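A novel designed pore protein (Synthetic construct, PDB 6TMS) forms a computationally designed hexameric helical bundle that probably encloses a central pore. Local coordinates at residues Leu19-Glu23 with Met52-Glu56. Sequence-based numbering, arbitrary orientation.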
ATOM      1  N   LEU F  19      13.694   5.020  -7.646  1.00 40.69           N
ATOM      2  CA  LEU F  19      12.999   5.786  -6.605  1.00 41.81           C
ATOM      3  C   LEU F  19      13.487   7.210  -6.629  1.00 42.17           C
ATOM      4  O   LEU F  19      12.730   8.172  -6.443  1.00 41.32           O
ATOM      5  CB  LEU F  19      13.270   5.212  -5.211  1.00 37.91           C
ATOM      6  CG  LEU F  19      12.599   5.952  -4.037  1.00 34.21           C
ATOM      7  CD1 LEU F  19      11.088   5.776  -4.113  1.00 28.61           C
ATOM      8  CD2 LEU F  19      13.114   5.513  -2.686  1.00 30.72           C
ATOM      9  N   TYR F  20      14.789   7.324  -6.763  1.00 42.57           N
ATOM     10  CA  TYR F  20      15.455   8.597  -6.727  1.00 40.69           C
ATOM     11  C   TYR F  20      15.094   9.418  -7.962  1.00 42.73           C
ATOM     12  O   TYR F  20      14.899  10.651  -7.883  1.00 40.38           O
ATOM     13  CB  TYR F  20      16.928   8.219  -6.625  1.00 42.15           C
ATOM     14  CG  TYR F  20      17.222   7.366  -5.380  1.00 40.93           C
ATOM     15  CD1 TYR F  20      16.252   7.140  -4.420  1.00 37.71           C
ATOM     16  CD2 TYR F  20      18.486   6.863  -5.131  1.00 42.69           C
ATOM     17  CE1 TYR F  20      16.522   6.416  -3.286  1.00 36.74           C
ATOM     18  CE2 TYR F  20      18.762   6.144  -3.980  1.00 44.61           C
ATOM     19  CZ  TYR F  20      17.778   5.929  -3.068  1.00 37.84           C
ATOM     20  OH  TYR F  20      18.062   5.218  -1.930  1.00 36.21           O
ATOM     21  N   LYS F  21      14.870   8.684  -9.066  1.00 48.40           N
ATOM     22  CA  LYS F  21      14.413   9.234 -10.343  1.00 45.81           C
ATOM     23  C   LYS F  21      13.029   9.862 -10.195  1.00 37.95           C
ATOM     24  O   LYS F  21      12.781  11.020 -10.581  1.00 36.22           O
ATOM     25  CB  LYS F  21      14.438   8.028 -11.331  1.00 49.05           C
ATOM     26  CG  LYS F  21      13.604   7.930 -12.650  1.00 60.50           C
ATOM     27  CD  LYS F  21      12.965   6.530 -12.845  1.00 39.72           C
ATOM     28  CE  LYS F  21      11.505   6.583 -12.501  1.00 34.89           C
ATOM     29  NZ  LYS F  21      10.736   5.503 -13.124  1.00 31.11           N
ATOM     30  N   LEU F  22      12.146   9.151  -9.544  1.00 46.28           N
ATOM     31  CA  LEU F  22      10.815   9.674  -9.381  1.00 41.02           C
ATOM     32  C   LEU F  22      10.750  10.688  -8.262  1.00 35.09           C
ATOM     33  O   LEU F  22       9.802  11.462  -8.188  1.00 45.28           O
ATOM     34  CB  LEU F  22       9.849   8.526  -9.189  1.00 41.96           C
ATOM     35  CG  LEU F  22       8.580   8.907  -9.949  1.00 33.30           C
ATOM     36  CD1 LEU F  22       8.856   8.881 -11.470  1.00 30.78           C
ATOM     37  CD2 LEU F  22       7.376   8.062  -9.572  1.00 29.49           C
ATOM     38  N   GLU F  23      11.682  10.647  -7.339  1.00 39.01           N
ATOM     39  CA  GLU F  23      11.688  11.675  -6.332  1.00 36.30           C
ATOM     40  C   GLU F  23      12.073  13.002  -6.955  1.00 36.54           C
ATOM     41  O   GLU F  23      11.405  14.004  -6.709  1.00 36.03           O
ATOM     42  CB  GLU F  23      12.558  11.189  -5.183  1.00 33.92           C
ATOM     43  CG  GLU F  23      11.578  10.519  -4.249  1.00 30.61           C
ATOM     44  CD  GLU F  23      12.118   9.641  -3.189  1.00 29.65           C
ATOM     45  OE1 GLU F  23      13.331   9.449  -3.050  1.00 28.85           O
ATOM     46  OE2 GLU F  23      11.257   9.058  -2.520  1.00 27.06           O
ATOM     47  N   MET F  52       5.372   8.127  -2.536  1.00 21.25           N
ATOM     48  CA  MET F  52       6.798   8.216  -2.715  1.00 25.04           C
ATOM     49  C   MET F  52       7.499   7.863  -1.417  1.00 24.99           C
ATOM     50  O   MET F  52       8.545   7.198  -1.405  1.00 25.54           O
ATOM     51  CB  MET F  52       7.080   9.648  -3.136  1.00 24.84           C
ATOM     52  CG  MET F  52       7.872   9.886  -4.399  1.00 24.66           C
ATOM     53  SD  MET F  52       7.185   9.389  -5.970  1.00 26.19           S
ATOM     54  CE  MET F  52       8.462   8.172  -6.262  1.00 28.82           C
ATOM     55  N   LEU F  53       6.895   8.250  -0.304  1.00 22.88           N
ATOM     56  CA  LEU F  53       7.505   7.943   0.977  1.00 25.34           C
ATOM     57  C   LEU F  53       7.403   6.454   1.296  1.00 23.08           C
ATOM     58  O   LEU F  53       8.368   5.847   1.782  1.00 24.80           O
ATOM     59  CB  LEU F  53       6.838   8.805   2.048  1.00 49.70           C
ATOM     60  CG  LEU F  53       7.667   9.419   3.190  1.00 30.37           C
ATOM     61  CD1 LEU F  53       7.785   8.424   4.314  1.00 27.01           C
ATOM     62  CD2 LEU F  53       9.049   9.883   2.770  1.00 29.93           C
ATOM     63  N   ILE F  54       6.265   5.829   0.995  1.00 22.14           N
ATOM     64  CA  ILE F  54       6.224   4.404   1.272  1.00 23.99           C
ATOM     65  C   ILE F  54       7.151   3.676   0.315  1.00 20.62           C
ATOM     66  O   ILE F  54       7.724   2.652   0.674  1.00 21.55           O
ATOM     67  CB  ILE F  54       4.781   3.824   1.300  1.00 22.02           C
ATOM     68  CG1 ILE F  54       4.748   2.334   0.938  1.00 25.04           C
ATOM     69  CG2 ILE F  54       3.755   4.575   0.422  1.00 21.19           C
ATOM     70  CD1 ILE F  54       4.500   1.415   2.098  1.00 21.41           C
ATOM     71  N   ALA F  55       7.312   4.138  -0.912  1.00 23.69           N
ATOM     72  CA  ALA F  55       8.249   3.406  -1.743  1.00 23.06           C
ATOM     73  C   ALA F  55       9.645   3.506  -1.152  1.00 25.05           C
ATOM     74  O   ALA F  55      10.364   2.507  -1.057  1.00 19.83           O
ATOM     75  CB  ALA F  55       8.199   3.912  -3.175  1.00 22.96           C
ATOM     76  N   GLU F  56      10.013   4.679  -0.659  1.00 23.22           N
ATOM     77  CA  GLU F  56      11.297   4.796   0.016  1.00 25.16           C
ATOM     78  C   GLU F  56      11.420   3.787   1.152  1.00 25.12           C
ATOM     79  O   GLU F  56      12.379   3.008   1.226  1.00 25.06           O
ATOM     80  CB  GLU F  56      11.422   6.230   0.517  1.00 26.58           C
ATOM     81  CG  GLU F  56      12.791   6.657   1.000  1.00 29.75           C
ATOM     82  CD  GLU F  56      12.977   8.158   0.891  1.00 28.70           C
ATOM     83  OE1 GLU F  56      12.051   8.812   0.378  1.00 27.64           O
ATOM     84  OE2 GLU F  56      14.089   8.662   1.163  1.00 29.47           O
TER
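M52, L19 and E23 carry most of this contact between the two helices of the chain. M52 reaches across from helix 39-68, and its CE lies 3.3 Å from CB of L22 and 4.2 Å from CD1 of L19. L19 points toward the partner helix. Its CD1 packs 3.6 Å from CB of A55, while its CD2 sits 3.3 Å from CA of E56. The segments run antiparallel at 160°, and their axes approach to 10.6 Å. They form the middle of the helical hairpin that each chain of the six-chain bundle contributes. Another subunit of the hexamer packs on L22, M52 and A55, and L53 and I54 pack on apolar side chains of a further subunit. E23 borders the apolar layer. Its CG lies 3.8 Å from CG of M52, and its OE2 comes within 3.0 Å of OE1 of E56. Both groups are carboxylates and both atoms are acceptors, so this is a close approach of like charges and not a hydrogen bond.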